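Local structure of MW1564 protein (Staphylococcus aureus, 3NTV) at residues L60-I63 and K64-R68; A151-S155 and K156-E160; R192-R195 and Q196-K200. The protein probably transfers a methyl group from S-adenosylmethionine to a hydroxyl of an acceptor such as caffeoyl-CoA, as a putative O-methyltransferase with a Rossmann fold. All coordinates share one frame; numbering follows the deposited sequence. Where two conformers were deposited one is given.

Three local contacts sample the helices that flank the central sheet of a putative Rossmann-fold methyltransferase. Contact 1, within helix 57-70, faces the second subunit with part of its surface and is remote from the other two: its centre is about 22 Å from that of contact 2 and about 29 Å from that of contact 3, on the far side of the chain's centre. The centres of contacts 2 and 3 are about 15 Å apart, yet the two touch. Lys-200 NZ of contact 3 reaches Ala-153 O at 2.7 Å and Ala-151 O at 2.9 Å, probably by hydrogen bonds, tying helix 192-209 to the loop after strand 143-149. A sulfate ion, probably from the crystallisation liquor, lies about 5 Å from the Lys-152 side chain.

Contact 1: residues L60-I63 and K64-R68; sequences LDLI and KQLIR
Leu-60 meets Lys-64 one turn along helix 57-70, an alpha-helix of the Rossmann fold, by backbone and side chain alike. Its carbonyl O accepts a hydrogen bond from Lys-64 N at 2.9 Å, while its CG lies against the lysine CD. The lysine chain passes Leu-60 O with its CG, then bends at chi3 (74°) and carries NZ to a hydrogen bond with Gln-88 OE1 of helix 84-90. Asp-61 runs beside Lys-64 and points the same way, OD1 resting 3.8 Å from CD. Their charged ends do not meet: Asp-61 OD2 has a hydrogen bond with His-33 and a salt bridge with Arg-57. Asp-61 O has two donors, Gln-65 N at 3.1 Å and a water at 2.8 Å, and that water accepts from Arg-68 NH1 in the plane of the guanidinium, 2.9 Å away. Leu-62 pairs with Leu-66, one turn on, with CG 4.4 Å from Leu-66 CD1; this face of the helix covers Leu-225 and Ile-227 of strand 225-230, and Leu-66 also packs on Met-69 of the second subunit. Ile-63 and Ile-67 slant across each other, both packing on Met-145 and Phe-89, with Ile-63 CG2 4.2 Å from Ile-67 CD1.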
loop_
_atom_site.group_PDB
_atom_site.type_symbol
_atom_site.label_atom_id
_atom_site.label_comp_id
_atom_site.label_asym_id
_atom_site.label_seq_id
_atom_site.Cartn_x
_atom_site.Cartn_y
_atom_site.Cartn_z
ATOM N N LEU A 60 -4.789 -2.730 7.870
ATOM C CA LEU A 60 -3.978 -2.560 9.075
ATOM C C LEU A 60 -2.548 -2.984 8.830
ATOM O O LEU A 60 -1.636 -2.265 9.203
ATOM C CB LEU A 60 -4.572 -3.371 10.237
ATOM C CG LEU A 60 -3.713 -3.361 11.482
ATOM C CD1 LEU A 60 -4.012 -2.135 12.331
ATOM C CD2 LEU A 60 -3.839 -4.670 12.218
ATOM N N ASP A 61 -2.335 -4.143 8.187
ATOM C CA ASP A 61 -0.971 -4.610 7.970
ATOM C C ASP A 61 -0.148 -3.739 7.016
ATOM O O ASP A 61 1.054 -3.577 7.214
ATOM C CB ASP A 61 -0.958 -6.095 7.636
ATOM C CG ASP A 61 -1.303 -6.973 8.838
ATOM O OD1 ASP A 61 -1.274 -6.460 9.993
ATOM O OD2 ASP A 61 -1.557 -8.165 8.637
ATOM N N LEU A 62 -0.819 -3.090 6.068
ATOM C CA LEU A 62 -0.156 -2.114 5.220
ATOM C C LEU A 62 0.263 -0.890 6.055
ATOM O O LEU A 62 1.398 -0.422 5.922
ATOM C CB LEU A 62 -1.065 -1.653 4.063
ATOM C CG LEU A 62 -0.530 -0.458 3.234
ATOM C CD1 LEU A 62 0.823 -0.787 2.549
ATOM C CD2 LEU A 62 -1.525 -0.110 2.129
ATOM N N ILE A 63 -0.643 -0.390 6.913
ATOM C CA ILE A 63 -0.341 0.803 7.742
ATOM C C ILE A 63 0.827 0.502 8.690
ATOM O O ILE A 63 1.711 1.340 8.856
ATOM C CB ILE A 63 -1.593 1.299 8.497
ATOM C CG1 ILE A 63 -2.699 1.771 7.500
ATOM C CG2 ILE A 63 -1.203 2.470 9.417
ATOM C CD1 ILE A 63 -4.088 1.925 8.190
ATOM N N LYS A 64 0.864 -0.719 9.268
ATOM C CA LYS A 64 1.964 -1.141 10.140
ATOM C C LYS A 64 3.283 -1.088 9.338
ATOM O O LYS A 64 4.295 -0.658 9.867
ATOM C CB LYS A 64 1.698 -2.544 10.682
ATOM C CG LYS A 64 0.524 -2.552 11.670
ATOM C CD LYS A 64 0.297 -3.911 12.305
ATOM C CE LYS A 64 1.314 -4.288 13.359
ATOM N NZ LYS A 64 0.933 -5.597 13.980
ATOM N N GLN A 65 3.261 -1.506 8.047
ATOM C CA GLN A 65 4.439 -1.465 7.193
ATOM C C GLN A 65 4.872 -0.006 6.943
ATOM O O GLN A 65 6.056 0.291 6.937
ATOM C CB GLN A 65 4.152 -2.210 5.871
ATOM C CG GLN A 65 5.398 -2.615 5.109
ATOM C CD GLN A 65 5.945 -3.974 5.509
ATOM O OE1 GLN A 65 6.074 -4.878 4.684
ATOM N NE2 GLN A 65 6.316 -4.147 6.767
ATOM N N LEU A 66 3.894 0.905 6.763
ATOM C CA LEU A 66 4.187 2.330 6.539
ATOM C C LEU A 66 4.837 2.923 7.794
ATOM O O LEU A 66 5.764 3.714 7.680
ATOM C CB LEU A 66 2.894 3.092 6.187
ATOM C CG LEU A 66 2.187 2.656 4.890
ATOM C CD1 LEU A 66 0.890 3.421 4.679
ATOM C CD2 LEU A 66 3.070 2.827 3.714
ATOM N N ILE A 67 4.374 2.513 8.989
ATOM C CA ILE A 67 4.943 2.960 10.261
ATOM C C ILE A 67 6.425 2.526 10.319
ATOM O O ILE A 67 7.294 3.330 10.637
ATOM C CB ILE A 67 4.105 2.394 11.441
ATOM C CG1 ILE A 67 2.795 3.172 11.584
ATOM C CG2 ILE A 67 4.900 2.408 12.777
ATOM C CD1 ILE A 67 1.713 2.420 12.377
ATOM N N ARG A 68 6.705 1.269 9.960
ATOM C CA ARG A 68 8.077 0.752 9.939
ATOM C C ARG A 68 8.980 1.524 8.966
ATOM O O ARG A 68 10.061 1.954 9.362
ATOM C CB ARG A 68 8.079 -0.734 9.564
ATOM C CG ARG A 68 7.416 -1.625 10.614
ATOM C CD ARG A 68 7.567 -3.095 10.240
ATOM N NE ARG A 68 6.751 -3.933 11.112
ATOM C CZ ARG A 68 5.571 -4.457 10.800
ATOM N NH1 ARG A 68 5.081 -4.335 9.566
ATOM N NH2 ARG A 68 4.888 -5.144 11.702
HETATM O O HOH W 1 2.562 -5.468 8.580
#

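Contact 2: residues A151-S155 and K156-E160; sequences AKAQS and KKFFE
The start of helix 155-162, reached through the loop that follows strand 143-149 of the Rossmann fold, is a helix N-terminus against which one aromatic ring, Phe-158, folds back. Gln-154 occupies the N-cap position and is also the centre of an inverse gamma turn, closed by a weak bond from Ser-155 N to Ala-153 O. Its carbonyl O opens the helical pattern by accepting from Phe-158 N at 2.9 Å, with an N-H...O angle of 156°. The same oxygen lies 3.3 Å above one face of the Phe-158 ring, displaced toward the rim. With CG anti to the carbonyl carbon (chi1 -58°), the ring is directed toward the preceding loop, where CZ meets Ala-153 CB at 3.8 Å and CE2 approaches Lys-152 O at 3.5 Å.

Gln-154 contributes its side chain as well. A bend at chi2 (85°) brings OE1 to 3.6 Å from Phe-158 CZ, the amide standing steeply to the ring, while CB packs on the aliphatic part of Lys-157. Next in the chain, Ser-155 OG bonds to Ala-150 O and receives a hydrogen bond from a water at 2.8 Å. That water in turn accepts from Lys-156 N at 3.1 Å, so it bridges the serine hydroxyl to an N-H of the first turn. Phe-159 N completes the turn by donating to Ser-155 O.

Around this helix start, Phe-158 touches Ala-131 and Gln-154 touches Leu-132, both in loops. Phe-159 instead leads toward helix 192-209, packing on Tyr-204 and Leu-208, and makes edge-to-face contacts with Trp-207 of that helix and Tyr-214 of strand 214-219.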
loop_
_atom_site.group_PDB
_atom_site.type_symbol
_atom_site.label_atom_id
_atom_site.label_comp_id
_atom_site.label_asym_id
_atom_site.label_seq_id
_atom_site.Cartn_x
_atom_site.Cartn_y
_atom_site.Cartn_z
ATOM N N ALA A 151 -15.614 8.748 6.050
ATOM C CA ALA A 151 -17.062 8.777 6.270
ATOM C C ALA A 151 -17.489 9.209 7.677
ATOM O O ALA A 151 -18.677 9.461 7.888
ATOM C CB ALA A 151 -17.641 7.414 5.956
ATOM N N LYS A 152 -16.538 9.287 8.630
ATOM C CA LYS A 152 -16.808 9.630 10.026
ATOM C C LYS A 152 -16.982 11.115 10.267
ATOM O O LYS A 152 -16.025 11.892 10.208
ATOM C CB LYS A 152 -15.733 9.040 10.966
ATOM C CG LYS A 152 -15.908 7.562 11.288
ATOM C CD LYS A 152 -14.927 7.130 12.410
ATOM C CE LYS A 152 -14.650 5.643 12.402
ATOM N NZ LYS A 152 -13.551 5.287 13.340
ATOM N N ALA A 153 -18.226 11.525 10.586
ATOM C CA ALA A 153 -18.516 12.917 10.911
ATOM C C ALA A 153 -17.938 13.940 9.913
ATOM O O ALA A 153 -18.033 13.716 8.700
ATOM C CB ALA A 153 -18.123 13.226 12.369
ATOM N N GLN A 154 -17.332 15.033 10.397
ATOM C CA GLN A 154 -16.834 16.107 9.539
ATOM C C GLN A 154 -15.398 15.804 9.140
ATOM O O GLN A 154 -14.477 16.489 9.572
ATOM C CB GLN A 154 -16.945 17.473 10.240
ATOM C CG GLN A 154 -18.373 17.823 10.683
ATOM C CD GLN A 154 -18.782 17.269 12.037
ATOM O OE1 GLN A 154 -17.996 16.644 12.776
ATOM N NE2 GLN A 154 -20.042 17.500 12.401
ATOM N N SER A 155 -15.221 14.778 8.305
ATOM C CA SER A 155 -13.878 14.341 7.915
ATOM C C SER A 155 -12.981 15.410 7.306
ATOM O O SER A 155 -11.806 15.467 7.661
ATOM C CB SER A 155 -13.943 13.086 7.059
ATOM O OG SER A 155 -14.737 13.318 5.902
ATOM N N LYS A 156 -13.514 16.276 6.407
ATOM C CA LYS A 156 -12.705 17.347 5.795
ATOM C C LYS A 156 -12.274 18.320 6.892
ATOM O O LYS A 156 -11.122 18.750 6.914
ATOM C CB LYS A 156 -13.490 18.140 4.720
ATOM C CG LYS A 156 -13.800 17.386 3.439
ATOM C CD LYS A 156 -14.156 18.362 2.301
ATOM C CE LYS A 156 -15.572 18.884 2.338
ATOM N NZ LYS A 156 -15.858 19.752 1.164
ATOM N N LYS A 157 -13.198 18.674 7.802
ATOM C CA LYS A 157 -12.868 19.596 8.888
ATOM C C LYS A 157 -11.778 19.001 9.762
ATOM O O LYS A 157 -10.872 19.712 10.136
ATOM C CB LYS A 157 -14.110 19.914 9.737
ATOM C CG LYS A 157 -15.072 20.904 9.097
ATOM C CD LYS A 157 -16.213 21.223 10.060
ATOM C CE LYS A 157 -17.127 22.307 9.549
ATOM N NZ LYS A 157 -17.975 22.865 10.640
ATOM N N PHE A 158 -11.837 17.689 10.052
ATOM C CA PHE A 158 -10.811 17.045 10.878
ATOM C C PHE A 158 -9.459 17.138 10.199
ATOM O O PHE A 158 -8.485 17.464 10.865
ATOM C CB PHE A 158 -11.176 15.587 11.219
ATOM C CG PHE A 158 -12.487 15.371 11.936
ATOM C CD1 PHE A 158 -13.054 16.379 12.716
ATOM C CD2 PHE A 158 -13.144 14.151 11.859
ATOM C CE1 PHE A 158 -14.273 16.172 13.368
ATOM C CE2 PHE A 158 -14.358 13.945 12.513
ATOM C CZ PHE A 158 -14.909 14.952 13.278
ATOM N N PHE A 159 -9.401 16.922 8.866
ATOM C CA PHE A 159 -8.141 17.072 8.144
ATOM C C PHE A 159 -7.606 18.501 8.302
ATOM O O PHE A 159 -6.442 18.671 8.625
ATOM C CB PHE A 159 -8.343 16.722 6.666
ATOM C CG PHE A 159 -7.104 16.653 5.811
ATOM C CD1 PHE A 159 -6.639 15.429 5.331
ATOM C CD2 PHE A 159 -6.433 17.815 5.425
ATOM C CE1 PHE A 159 -5.498 15.367 4.516
ATOM C CE2 PHE A 159 -5.305 17.753 4.596
ATOM C CZ PHE A 159 -4.849 16.532 4.143
ATOM N N GLU A 160 -8.464 19.535 8.122
ATOM C CA GLU A 160 -8.005 20.930 8.252
ATOM C C GLU A 160 -7.561 21.283 9.682
ATOM O O GLU A 160 -6.554 21.968 9.859
ATOM C CB GLU A 160 -9.104 21.911 7.795
ATOM C CG GLU A 160 -9.480 21.796 6.326
ATOM C CD GLU A 160 -10.678 22.627 5.906
ATOM O OE1 GLU A 160 -11.686 22.651 6.650
ATOM O OE2 GLU A 160 -10.627 23.215 4.802
HETATM O O HOH W 2 -16.297 15.501 5.234
#

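Contact 3: residues R192-R195 and Q196-K200; sequences RNVR and QMVKK
Four successive i to i+4 backbone bonds run from residues 192-195 to 196-199, in the first turns of helix 192-209, an alpha-helix flanking the sheet of the Rossmann fold. The shortest joins Val-198 N to Val-194 O at 2.8 Å, with an N-H...O angle of 161°; Gln-196, Met-197 and Lys-199 repeat the pattern with Arg-192, Asn-193 and Arg-195.

The side chains separate into a polar flank and an apolar one. On the former, Arg-192 stretches out with CG anti to its own N (chi1 -168°), bringing NH1 to 3.2 Å from Gln-196 CD. The guanidinium and amide are turned 64° against each other. In one of its two conformers Asn-193 lies alongside Gln-196 and points the same way, a pairing that is therefore doubtful. On the apolar flank Val-194 CG1 meets Val-198 CG2 at 4.1 Å, and both valines touch Phe-182 in a neighbouring loop. Selenomethionine Met-197 passes CG within 3.2 Å of Asn-193 O before bending away to Tyr-179.

Lys-199 NZ makes a salt bridge with Asp-203, one turn further on. Arg-195 NH1 bonds to Ile-188 O, and its guanidinium folds back so that one face lies over Arg-192 CA, 3.4 Å from the plane and offset toward the rim.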
loop_
_atom_site.group_PDB
_atom_site.type_symbol
_atom_site.label_atom_id
_atom_site.label_comp_id
_atom_site.label_asym_id
_atom_site.label_seq_id
_atom_site.Cartn_x
_atom_site.Cartn_y
_atom_site.Cartn_z
ATOM N N ARG A 192 -31.052 6.072 2.143
ATOM C CA ARG A 192 -30.745 7.503 2.169
ATOM C C ARG A 192 -29.425 7.770 2.905
ATOM O O ARG A 192 -28.623 8.591 2.436
ATOM C CB ARG A 192 -31.887 8.311 2.802
ATOM C CG ARG A 192 -31.730 9.815 2.596
ATOM C CD ARG A 192 -32.750 10.606 3.392
ATOM N NE ARG A 192 -32.790 12.003 2.958
ATOM C CZ ARG A 192 -32.107 12.988 3.531
ATOM N NH1 ARG A 192 -31.333 12.746 4.581
ATOM N NH2 ARG A 192 -32.198 14.225 3.063
ATOM N N ASN A 193 -29.208 7.078 4.048
ATOM C CA ASN A 193 -27.991 7.243 4.844
ATOM C C ASN A 193 -26.743 6.862 4.028
ATOM O O ASN A 193 -25.755 7.593 4.038
ATOM C CB ASN A 193 -28.091 6.448 6.150
ATOM C CG ASN A 193 -29.207 6.908 7.070
ATOM O OD1 ASN A 193 -30.073 6.127 7.469
ATOM N ND2 ASN A 193 -29.212 8.181 7.440
ATOM N N VAL A 194 -26.818 5.762 3.271
ATOM C CA VAL A 194 -25.696 5.320 2.416
ATOM C C VAL A 194 -25.433 6.371 1.337
ATOM O O VAL A 194 -24.292 6.762 1.143
ATOM C CB VAL A 194 -25.919 3.898 1.845
ATOM C CG1 VAL A 194 -24.864 3.546 0.799
ATOM C CG2 VAL A 194 -25.910 2.874 2.968
ATOM N N ARG A 195 -26.498 6.920 0.712
ATOM C CA ARG A 195 -26.318 7.991 -0.279
ATOM C C ARG A 195 -25.640 9.220 0.289
ATOM O O ARG A 195 -24.731 9.765 -0.348
ATOM C CB ARG A 195 -27.654 8.376 -0.933
ATOM C CG ARG A 195 -28.170 7.255 -1.808
ATOM C CD ARG A 195 -29.358 7.673 -2.665
ATOM N NE ARG A 195 -30.512 8.161 -1.893
ATOM C CZ ARG A 195 -31.480 7.390 -1.404
ATOM N NH1 ARG A 195 -31.421 6.071 -1.538
ATOM N NH2 ARG A 195 -32.507 7.933 -0.758
ATOM N N GLN A 196 -26.040 9.643 1.500
ATOM C CA GLN A 196 -25.449 10.812 2.160
ATOM C C GLN A 196 -23.952 10.555 2.433
ATOM O O GLN A 196 -23.132 11.443 2.216
ATOM C CB GLN A 196 -26.165 11.110 3.482
ATOM C CG GLN A 196 -27.569 11.678 3.304
ATOM C CD GLN A 196 -28.199 11.927 4.647
ATOM O OE1 GLN A 196 -28.695 11.013 5.315
ATOM N NE2 GLN A 196 -28.154 13.170 5.090
HETATM N N MSE A 197 -23.610 9.331 2.867
HETATM C CA MSE A 197 -22.222 8.949 3.151
HETATM C C MSE A 197 -21.373 8.864 1.897
HETATM O O MSE A 197 -20.223 9.302 1.900
HETATM C CB MSE A 197 -22.168 7.645 3.949
HETATM C CG MSE A 197 -22.819 7.760 5.327
HETATM SE SE MSE A 197 -21.903 9.034 6.520
HETATM C CE MSE A 197 -23.137 10.559 6.307
ATOM N N VAL A 198 -21.941 8.315 0.808
ATOM C CA VAL A 198 -21.251 8.232 -0.488
ATOM C C VAL A 198 -20.939 9.662 -0.950
ATOM O O VAL A 198 -19.806 9.935 -1.352
ATOM C CB VAL A 198 -22.060 7.407 -1.518
ATOM C CG1 VAL A 198 -21.491 7.553 -2.936
ATOM C CG2 VAL A 198 -22.107 5.936 -1.126
ATOM N N LYS A 199 -21.921 10.592 -0.843
ATOM C CA LYS A 199 -21.697 11.984 -1.231
ATOM C C LYS A 199 -20.566 12.619 -0.414
ATOM O O LYS A 199 -19.710 13.293 -0.978
ATOM C CB LYS A 199 -22.994 12.808 -1.075
ATOM C CG LYS A 199 -23.113 13.923 -2.102
ATOM C CD LYS A 199 -23.927 15.108 -1.590
ATOM C CE LYS A 199 -23.782 16.328 -2.477
ATOM N NZ LYS A 199 -22.435 16.955 -2.366
ATOM N N LYS A 200 -20.559 12.399 0.910
ATOM C CA LYS A 200 -19.524 12.938 1.793
ATOM C C LYS A 200 -18.126 12.408 1.396
ATOM O O LYS A 200 -17.190 13.188 1.288
ATOM C CB LYS A 200 -19.833 12.551 3.260
ATOM C CG LYS A 200 -18.816 13.106 4.265
ATOM C CD LYS A 200 -18.856 12.326 5.593
ATOM C CE LYS A 200 -20.034 12.695 6.441
ATOM N NZ LYS A 200 -19.944 12.058 7.787
#